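Local coordinates for glucose-6-phosphate isomerase like protein (Thermus thermophilus, PDB 1WIW), which probably binds phosphorylated sugars and may act as a glucose-6-phosphate and mannose-6-phosphate isomerase, at residues Thr122-Val127 against Asn250-Val255; Lys154-Thr159 against Ala240-Pro245. All coordinates share one frame; numbering follows the deposited sequence.

How the contacts relate
Two nested closures, read from the N terminus, bring distant segments of this fold together. The chain first builds the parallel sheet of strands 39-45 to 102-103, then runs through helix 110-121 into helix 125-139, whose start begins contact 1. Helix 152-160 comes next and begins contact 2, which strand 240-244 closes after the rest of the second parallel sheet has formed. Helix 251-272 then closes contact 1. Along the chain contact 2 is nested in the loop closed by contact 1; in space their centres are about 26 Å apart and they do not touch. Contact 2 joins helix to sheet within one SIS domain; contact 1 joins helices that follow different sheets.

Contact 1: residues Thr122-Val127 against Asn250-Val255; sequences TGREEV and NRLAQV
Arg-124 and Leu-252 meet near the first turns of two helices that follow different parallel sheets. Arg-124, the N-cap of helix 125-139, sends out a chain bent at chi3 (-93°), and its guanidinium approaches the leucine obliquely, NH2 lying 4.0 Å from Leu-252 CD1. The other terminal nitrogen, NH1, makes a weak hydrogen bond to Ser-54 O, which lightly holds the group toward the end of helix 48-54. Val-127, the third residue of the helix, supplies the main apolar touch: its CG1 is 3.8 Å from Leu-252 CD1, the two side chains crossing at about a right angle. With CG1 anti to the backbone N (chi1 178°), that one methyl of the valine does the touching. A single leucine methyl therefore serves both partners, and Leu-119 of helix 110-121 lies against Arg-124 and Val-127 too. In this protein, whose sequence carries two SIS-clan families, the contact joins the starts of helices 125-139 and 251-272; it is small and near the surface, burying 133 Å² in all. The leucine is presented by a capped helix start: Asn-250 OD1 accepts from Ala-253 N at 2.9 Å, nearly straight, with the donor above the carbonyl plane. Asn-250 ND2 binds Ser-130 OG, which is also hydrogen-bonded to Val-127 O, giving the apolar contact a polar flank.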
loop_
_atom_site.group_PDB
_atom_site.type_symbol
_atom_site.label_atom_id
_atom_site.label_comp_id
_atom_site.label_asym_id
_atom_site.label_seq_id
_atom_site.Cartn_x
_atom_site.Cartn_y
_atom_site.Cartn_z
ATOM N N THR B 122 10.917 5.632 24.447
ATOM C CA THR B 122 11.797 6.631 23.847
ATOM C C THR B 122 11.635 8.040 24.419
ATOM O O THR B 122 11.953 9.024 23.755
ATOM C CB THR B 122 11.588 6.682 22.316
ATOM O OG1 THR B 122 10.210 6.941 22.031
ATOM C CG2 THR B 122 11.995 5.357 21.674
ATOM N N GLY B 123 11.131 8.130 25.646
ATOM C CA GLY B 123 10.962 9.423 26.290
ATOM C C GLY B 123 9.916 10.359 25.714
ATOM O O GLY B 123 10.020 11.576 25.869
ATOM N N ARG B 124 8.900 9.813 25.057
ATOM C CA ARG B 124 7.859 10.657 24.488
ATOM C C ARG B 124 6.520 10.536 25.210
ATOM O O ARG B 124 5.474 10.358 24.580
ATOM C CB ARG B 124 7.688 10.347 23.000
ATOM C CG ARG B 124 8.859 10.813 22.154
ATOM C CD ARG B 124 8.406 11.140 20.744
ATOM N NE ARG B 124 8.534 10.010 19.838
ATOM C CZ ARG B 124 8.040 9.988 18.604
ATOM N NH1 ARG B 124 8.209 8.920 17.843
ATOM N NH2 ARG B 124 7.365 11.028 18.137
ATOM N N GLU B 125 6.556 10.656 26.532
ATOM C CA GLU B 125 5.347 10.556 27.345
ATOM C C GLU B 125 4.313 11.623 26.990
ATOM O O GLU B 125 3.112 11.354 27.001
ATOM C CB GLU B 125 5.685 10.677 28.836
ATOM C CG GLU B 125 6.644 9.619 29.367
ATOM C CD GLU B 125 8.094 9.863 28.958
ATOM O OE1 GLU B 125 8.945 8.999 29.257
ATOM O OE2 GLU B 125 8.388 10.913 28.347
ATOM N N GLU B 126 4.776 12.830 26.683
ATOM C CA GLU B 126 3.865 13.918 26.346
ATOM C C GLU B 126 3.156 13.676 25.024
ATOM O O GLU B 126 1.982 13.998 24.883
ATOM C CB GLU B 126 4.602 15.256 26.309
ATOM C CG GLU B 126 5.026 15.752 27.683
ATOM C CD GLU B 126 3.932 15.596 28.728
ATOM O OE1 GLU B 126 2.791 16.049 28.487
ATOM O OE2 GLU B 126 4.215 15.020 29.797
ATOM N N VAL B 127 3.867 13.113 24.054
ATOM C CA VAL B 127 3.254 12.814 22.770
ATOM C C VAL B 127 2.149 11.789 23.017
ATOM O O VAL B 127 1.044 11.914 22.489
ATOM C CB VAL B 127 4.270 12.215 21.782
ATOM C CG1 VAL B 127 3.577 11.870 20.475
ATOM C CG2 VAL B 127 5.391 13.203 21.532
ATOM N N ASN B 250 -1.912 17.469 17.225
ATOM C CA ASN B 250 -0.704 17.301 16.418
ATOM C C ASN B 250 -0.925 16.134 15.459
ATOM O O ASN B 250 -1.829 15.323 15.652
ATOM C CB ASN B 250 0.532 17.075 17.309
ATOM C CG ASN B 250 0.466 15.778 18.097
ATOM O OD1 ASN B 250 0.495 14.690 17.522
ATOM N ND2 ASN B 250 0.384 15.892 19.424
ATOM N N ARG B 251 -0.102 16.057 14.424
ATOM C CA ARG B 251 -0.258 15.028 13.405
ATOM C C ARG B 251 -0.323 13.584 13.896
ATOM O O ARG B 251 -1.161 12.815 13.432
ATOM C CB ARG B 251 0.841 15.180 12.355
ATOM C CG ARG B 251 0.803 16.525 11.645
ATOM C CD ARG B 251 -0.451 16.696 10.784
ATOM N NE ARG B 251 -0.487 18.017 10.157
ATOM C CZ ARG B 251 -1.096 19.083 10.671
ATOM N NH1 ARG B 251 -1.745 18.988 11.828
ATOM N NH2 ARG B 251 -1.033 20.254 10.044
ATOM N N LEU B 252 0.550 13.215 14.824
ATOM C CA LEU B 252 0.550 11.849 15.333
ATOM C C LEU B 252 -0.765 11.536 16.055
ATOM O O LEU B 252 -1.339 10.464 15.874
ATOM C CB LEU B 252 1.753 11.638 16.262
ATOM C CG LEU B 252 2.126 10.186 16.603
ATOM C CD1 LEU B 252 3.573 10.110 17.065
ATOM C CD2 LEU B 252 1.204 9.661 17.673
ATOM N N ALA B 253 -1.247 12.475 16.863
ATOM C CA ALA B 253 -2.501 12.283 17.589
ATOM C C ALA B 253 -3.661 12.172 16.603
ATOM O O ALA B 253 -4.535 11.321 16.747
ATOM C CB ALA B 253 -2.740 13.448 18.547
ATOM N N GLN B 254 -3.660 13.039 15.595
ATOM C CA GLN B 254 -4.701 13.033 14.577
ATOM C C GLN B 254 -4.758 11.687 13.847
ATOM O O GLN B 254 -5.843 11.146 13.595
ATOM C CB GLN B 254 -4.460 14.167 13.571
ATOM C CG GLN B 254 -4.693 15.563 14.150
ATOM C CD GLN B 254 -4.549 16.659 13.109
ATOM O OE1 GLN B 254 -3.474 16.861 12.551
ATOM N NE2 GLN B 254 -5.638 17.365 12.837
ATOM N N VAL B 255 -3.594 11.143 13.511
ATOM C CA VAL B 255 -3.550 9.856 12.820
ATOM C C VAL B 255 -4.193 8.768 13.679
ATOM O O VAL B 255 -5.051 8.025 13.218
ATOM C CB VAL B 255 -2.094 9.449 12.480
ATOM C CG1 VAL B 255 -2.031 7.963 12.092
ATOM C CG2 VAL B 255 -1.578 10.306 11.324
#

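Contact 2: residues Lys154-Thr159 against Ala240-Pro245; sequences KFLAYT and ALAEVP
Helix against the edge strand of a parallel sheet, the standard layering of an alpha/beta SIS domain, is what brings Leu-156 and Thr-159 onto Ala-240, Ala-242 and Val-244. The helical segment 154-159 runs nearly antiparallel to strand 240-244, at 157° between their directions, with the two axes 10.2 Å apart at closest approach. Leu-156 makes the largest single contribution. Its CG lies anti to the backbone N (chi1 -178°), a setting that extends the branch toward the strand and lets its two methyls reach different residues: CD1 is 3.8 Å from Ala-242 CB, while CD2 is 4.2 Å from Val-244 CG2. One turn further along, Thr-159 turns its methyl rather than its hydroxyl to the strand, CG2 standing 4.3 Å from Ala-240 CB. The match follows from the two repeats: residues three apart on the helix face alternate residues of the strand, and the CB of Leu-241 between them points to the other side of the sheet, where its side chain meets Ala-218 and Leu-220. In the sheet, strand 240-244 is the outermost of three in this chain and pairs in parallel with strand 216-221, its backbone bonding to that of Ala-218, Leu-220 and Gly-222. Away from the strand, the helix is fastened to the chain's N-terminal residues and to the loop just before it: Lys-154 NZ forms a salt bridge with Asp-5 and also donates hydrogen bonds to the backbone carbonyls of Leu-4, Pro-144 and Val-146, and Tyr-158 OH bonds to the backbone of Arg-2 and Leu-4.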
loop_
_atom_site.group_PDB
_atom_site.type_symbol
_atom_site.label_atom_id
_atom_site.label_comp_id
_atom_site.label_asym_id
_atom_site.label_seq_id
_atom_site.Cartn_x
_atom_site.Cartn_y
_atom_site.Cartn_z
ATOM N N LYS B 154 -21.156 4.948 13.732
ATOM C CA LYS B 154 -22.391 4.270 13.345
ATOM C C LYS B 154 -22.882 4.869 12.034
ATOM O O LYS B 154 -23.283 4.146 11.127
ATOM C CB LYS B 154 -23.487 4.437 14.409
ATOM C CG LYS B 154 -23.254 3.642 15.680
ATOM C CD LYS B 154 -24.461 3.691 16.608
ATOM C CE LYS B 154 -24.196 2.947 17.916
ATOM N NZ LYS B 154 -25.339 3.072 18.871
ATOM N N PHE B 155 -22.854 6.195 11.945
ATOM C CA PHE B 155 -23.305 6.878 10.741
ATOM C C PHE B 155 -22.480 6.450 9.530
ATOM O O PHE B 155 -23.041 6.134 8.485
ATOM C CB PHE B 155 -23.212 8.396 10.911
ATOM C CG PHE B 155 -23.894 9.166 9.810
ATOM C CD1 PHE B 155 -25.267 9.405 9.857
ATOM C CD2 PHE B 155 -23.175 9.613 8.703
ATOM C CE1 PHE B 155 -25.914 10.075 8.815
ATOM C CE2 PHE B 155 -23.811 10.281 7.654
ATOM C CZ PHE B 155 -25.185 10.512 7.711
ATOM N N LEU B 156 -21.153 6.436 9.671
ATOM C CA LEU B 156 -20.274 6.051 8.561
ATOM C C LEU B 156 -20.460 4.584 8.172
ATOM O O LEU B 156 -20.385 4.232 6.995
ATOM C CB LEU B 156 -18.804 6.306 8.919
ATOM C CG LEU B 156 -17.774 5.994 7.819
ATOM C CD1 LEU B 156 -18.138 6.758 6.544
ATOM C CD2 LEU B 156 -16.363 6.376 8.286
ATOM N N ALA B 157 -20.703 3.732 9.162
ATOM C CA ALA B 157 -20.895 2.311 8.903
ATOM C C ALA B 157 -22.063 2.127 7.939
ATOM O O ALA B 157 -21.984 1.345 6.992
ATOM C CB ALA B 157 -21.150 1.563 10.222
ATOM N N TYR B 158 -23.146 2.858 8.176
ATOM C CA TYR B 158 -24.311 2.773 7.304
ATOM C C TYR B 158 -23.957 3.211 5.885
ATOM O O TYR B 158 -24.445 2.640 4.911
ATOM C CB TYR B 158 -25.452 3.631 7.858
ATOM C CG TYR B 158 -26.256 2.935 8.935
ATOM C CD1 TYR B 158 -27.001 1.790 8.641
ATOM C CD2 TYR B 158 -26.257 3.402 10.244
ATOM C CE1 TYR B 158 -27.726 1.125 9.629
ATOM C CE2 TYR B 158 -26.980 2.746 11.242
ATOM C CZ TYR B 158 -27.710 1.607 10.924
ATOM O OH TYR B 158 -28.413 0.944 11.901
ATOM N N THR B 159 -23.101 4.221 5.768
ATOM C CA THR B 159 -22.675 4.718 4.457
ATOM C C THR B 159 -21.810 3.693 3.712
ATOM O O THR B 159 -21.836 3.614 2.476
ATOM C CB THR B 159 -21.855 6.018 4.597
ATOM O OG1 THR B 159 -22.658 7.029 5.219
ATOM C CG2 THR B 159 -21.386 6.506 3.227
ATOM N N ALA B 240 -20.492 7.495 -3.272
ATOM C CA ALA B 240 -20.626 8.226 -2.012
ATOM C C ALA B 240 -19.261 8.707 -1.549
ATOM O O ALA B 240 -18.242 8.086 -1.847
ATOM C CB ALA B 240 -21.248 7.335 -0.947
ATOM N N LEU B 241 -19.243 9.815 -0.817
ATOM C CA LEU B 241 -17.994 10.377 -0.325
ATOM C C LEU B 241 -18.122 10.880 1.110
ATOM O O LEU B 241 -19.068 11.591 1.445
ATOM C CB LEU B 241 -17.548 11.522 -1.244
ATOM C CG LEU B 241 -16.294 12.319 -0.870
ATOM C CD1 LEU B 241 -15.174 11.380 -0.472
ATOM C CD2 LEU B 241 -15.867 13.174 -2.054
ATOM N N ALA B 242 -17.160 10.507 1.950
ATOM C CA ALA B 242 -17.165 10.924 3.346
ATOM C C ALA B 242 -15.849 11.595 3.731
ATOM O O ALA B 242 -14.772 11.120 3.374
ATOM C CB ALA B 242 -17.406 9.719 4.246
ATOM N N GLU B 243 -15.940 12.709 4.445
ATOM C CA GLU B 243 -14.749 13.413 4.910
ATOM C C GLU B 243 -14.684 13.162 6.412
ATOM O O GLU B 243 -15.552 13.611 7.153
ATOM C CB GLU B 243 -14.861 14.917 4.643
ATOM C CG GLU B 243 -15.055 15.278 3.178
ATOM C CD GLU B 243 -15.247 16.771 2.969
ATOM O OE1 GLU B 243 -14.288 17.538 3.202
ATOM O OE2 GLU B 243 -16.361 17.176 2.579
ATOM N N VAL B 244 -13.672 12.424 6.858
ATOM C CA VAL B 244 -13.540 12.126 8.281
ATOM C C VAL B 244 -12.586 13.112 8.940
ATOM O O VAL B 244 -11.404 13.166 8.602
ATOM C CB VAL B 244 -13.003 10.691 8.519
ATOM C CG1 VAL B 244 -13.045 10.364 10.010
ATOM C CG2 VAL B 244 -13.816 9.680 7.716
ATOM N N PRO B 245 -13.089 13.910 9.891
ATOM C CA PRO B 245 -12.222 14.879 10.565
ATOM C C PRO B 245 -11.307 14.178 11.564
ATOM O O PRO B 245 -11.670 13.146 12.129
ATOM C CB PRO B 245 -13.220 15.820 11.235
ATOM C CG PRO B 245 -14.333 14.903 11.597
ATOM C CD PRO B 245 -14.483 14.038 10.354
#